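Local coordinates for protein Fc fragment of IgE receptor II (Bos taurus, PDB 6PWR) that probably binds immunoglobulin E as its low-affinity receptor and, through a calcium-dependent C-type lectin domain, recognises carbohydrate, at residues I67-L72 with N104-L109. Residues are numbered along the deposited sequence; the frame is centred on the assembly and turned at random.
Sequences IGLRDL and NCVMML. With CA (calcium ion), chain D; NAG (2-acetamido-2-deoxy-beta-D-glucopyranose), chain B.
D71 and N104 close one end of an antiparallel strand pair in this C-type lectin fold, where strands 65-71 and 105-108 meet at 147° between their short local axes. Three backbone bonds set the register: I67 N to V106 O is nearly straight (172° at the hydrogen), whereas V106 N to L69 O and D71 N to N104 O, each 2.9 Å long, are more bent. Between the last two, R70 and C105 form a non-hydrogen-bonded pair. An inverse gamma turn centred on G68 interrupts the pairing, and a classic bulge places N104 and C105 both opposite A117.

V106 fills the apolar middle. Its CG1 meets I67 CD1 at 3.8 Å, and its CG2 rests against L69 CG, the two side chains running alongside and pointing the same way. M108 crosses I67 at about a right angle, CE reaching CG2 at 3.9 Å. L72 CD1 touches C105 SG, which is tied to C119 by a disulfide.

E75, D98 and the E103 carbonyl share a calcium ion with D71, and N104 lies beside it, its amide plane steeply inclined to the D71 carboxylate. D71 OD2 also accepts a hydrogen bond from G76 N. A chi1 of 71° sets D71 CG between the backbone N and the carbonyl carbon, from where both carboxylate oxygens reach the calcium ion, OD1 at 2.6 Å and OD2 at 2.5 Å.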
loop_
_atom_site.group_PDB
_atom_site.type_symbol
_atom_site.label_atom_id
_atom_site.label_comp_id
_atom_site.label_asym_id
_atom_site.label_seq_id
_atom_site.Cartn_x
_atom_site.Cartn_y
_atom_site.Cartn_z
ATOM N N ILE A 67 -1.617 0.716 2.052
ATOM C CA ILE A 67 -1.242 0.330 0.700
ATOM C C ILE A 67 -2.474 0.379 -0.199
ATOM O O ILE A 67 -3.589 0.619 0.250
ATOM C CB ILE A 67 -0.543 -1.041 0.640
ATOM C CG1 ILE A 67 -1.493 -2.168 1.048
ATOM C CG2 ILE A 67 0.706 -1.034 1.514
ATOM C CD1 ILE A 67 -0.929 -3.561 0.796
ATOM N N GLY A 68 -2.245 0.184 -1.490
ATOM C CA GLY A 68 -3.294 0.377 -2.473
ATOM C C GLY A 68 -4.126 -0.852 -2.754
ATOM O O GLY A 68 -4.268 -1.261 -3.905
ATOM N N LEU A 69 -4.697 -1.442 -1.715
ATOM C CA LEU A 69 -5.452 -2.674 -1.834
ATOM C C LEU A 69 -6.684 -2.512 -0.970
ATOM O O LEU A 69 -6.588 -2.031 0.162
ATOM C CB LEU A 69 -4.602 -3.851 -1.357
ATOM C CG LEU A 69 -5.188 -5.244 -1.552
ATOM C CD1 LEU A 69 -5.382 -5.580 -3.025
ATOM C CD2 LEU A 69 -4.292 -6.273 -0.893
ATOM N N ARG A 70 -7.839 -2.879 -1.507
ATOM C CA ARG A 70 -9.078 -2.664 -0.779
ATOM C C ARG A 70 -10.139 -3.590 -1.345
ATOM O O ARG A 70 -10.085 -3.964 -2.518
ATOM C CB ARG A 70 -9.534 -1.197 -0.839
ATOM C CG ARG A 70 -10.118 -0.732 -2.157
ATOM C CD ARG A 70 -9.064 -0.625 -3.239
ATOM N NE ARG A 70 -9.368 0.464 -4.153
ATOM C CZ ARG A 70 -8.863 0.573 -5.375
ATOM N NH1 ARG A 70 -8.033 -0.352 -5.840
ATOM N NH2 ARG A 70 -9.194 1.607 -6.132
ATOM N N ASP A 71 -11.096 -3.961 -0.502
ATOM C CA ASP A 71 -12.276 -4.700 -0.943
ATOM C C ASP A 71 -13.530 -3.871 -0.717
ATOM O O ASP A 71 -14.597 -4.394 -0.396
ATOM C CB ASP A 71 -12.354 -6.117 -0.358
ATOM C CG ASP A 71 -12.683 -6.153 1.139
ATOM O OD1 ASP A 71 -12.428 -5.184 1.866
ATOM O OD2 ASP A 71 -13.215 -7.187 1.607
ATOM N N LEU A 72 -13.399 -2.560 -0.921
ATOM C CA LEU A 72 -14.499 -1.631 -0.688
ATOM C C LEU A 72 -15.691 -1.922 -1.585
ATOM O O LEU A 72 -16.842 -1.839 -1.142
ATOM C CB LEU A 72 -14.017 -0.201 -0.910
ATOM C CG LEU A 72 -13.303 0.395 0.293
ATOM C CD1 LEU A 72 -12.536 1.643 -0.092
ATOM C CD2 LEU A 72 -14.323 0.702 1.373
ATOM N N ASN A 104 -12.040 -2.877 5.175
ATOM C CA ASN A 104 -12.051 -2.930 3.728
ATOM C C ASN A 104 -10.846 -2.292 3.077
ATOM O O ASN A 104 -10.792 -2.234 1.842
ATOM C CB ASN A 104 -13.351 -2.332 3.191
ATOM C CG ASN A 104 -14.562 -2.982 3.810
ATOM O OD1 ASN A 104 -14.587 -4.190 4.042
ATOM N ND2 ASN A 104 -15.568 -2.181 4.107
ATOM N N CYS A 105 -9.885 -1.828 3.862
ATOM C CA CYS A 105 -8.699 -1.169 3.345
ATOM C C CYS A 105 -7.478 -1.859 3.923
ATOM O O CYS A 105 -7.452 -2.186 5.114
ATOM C CB CYS A 105 -8.699 0.301 3.761
ATOM S SG CYS A 105 -9.988 1.247 2.936
ATOM N N VAL A 106 -6.461 -2.066 3.109
ATOM C CA VAL A 106 -5.332 -2.878 3.531
ATOM C C VAL A 106 -4.155 -2.005 3.928
ATOM O O VAL A 106 -3.823 -1.008 3.269
ATOM C CB VAL A 106 -4.949 -3.909 2.462
ATOM C CG1 VAL A 106 -3.797 -4.768 2.945
ATOM C CG2 VAL A 106 -6.151 -4.778 2.132
ATOM N N MET A 107 -3.524 -2.398 5.017
ATOM C CA MET A 107 -2.298 -1.792 5.485
ATOM C C MET A 107 -1.206 -2.846 5.549
ATOM O O MET A 107 -1.460 -4.052 5.625
ATOM C CB MET A 107 -2.475 -1.221 6.897
ATOM C CG MET A 107 -2.794 -2.309 7.913
ATOM S SD MET A 107 -3.092 -1.725 9.584
ATOM C CE MET A 107 -1.468 -1.127 10.022
ATOM N N MET A 108 0.027 -2.354 5.535
ATOM C CA MET A 108 1.164 -3.129 6.004
ATOM C C MET A 108 1.326 -2.871 7.488
ATOM O O MET A 108 1.326 -1.716 7.927
ATOM C CB MET A 108 2.454 -2.696 5.322
ATOM C CG MET A 108 2.686 -3.318 3.980
ATOM S SD MET A 108 4.355 -2.989 3.371
ATOM C CE MET A 108 4.242 -1.237 3.044
ATOM N N LEU A 109 1.449 -3.940 8.258
ATOM C CA LEU A 109 1.904 -3.811 9.624
ATOM C C LEU A 109 3.363 -3.374 9.627
ATOM O O LEU A 109 4.013 -3.296 8.589
ATOM C CB LEU A 109 1.771 -5.152 10.335
ATOM C CG LEU A 109 0.346 -5.703 10.369
ATOM C CD1 LEU A 109 0.345 -7.096 10.972
ATOM C CD2 LEU A 109 -0.594 -4.787 11.137
HETATM CA CA CA D . -13.533 -6.363 3.912
HETATM C C1 NAG B . -5.044 -3.434 13.808
HETATM C C2 NAG B . -3.530 -3.518 13.685
HETATM C C3 NAG B . -2.909 -2.169 14.012
HETATM C C4 NAG B . -3.561 -1.067 13.186
HETATM C C5 NAG B . -5.083 -1.135 13.274
HETATM C C6 NAG B . -5.764 -0.180 12.322
HETATM C C7 NAG B . -2.778 -5.818 14.129
HETATM C C8 NAG B . -2.223 -6.766 15.151
HETATM N N2 NAG B . -2.990 -4.562 14.546
HETATM O O3 NAG B . -1.517 -2.219 13.725
HETATM O O4 NAG B . -3.133 0.197 13.672
HETATM O O5 NAG B . -5.534 -2.452 12.930
HETATM O O6 NAG B . -7.166 -0.118 12.548
HETATM O O7 NAG B . -3.008 -6.170 12.976
HETATM O O HOH W 1 -11.795 -7.884 4.416
#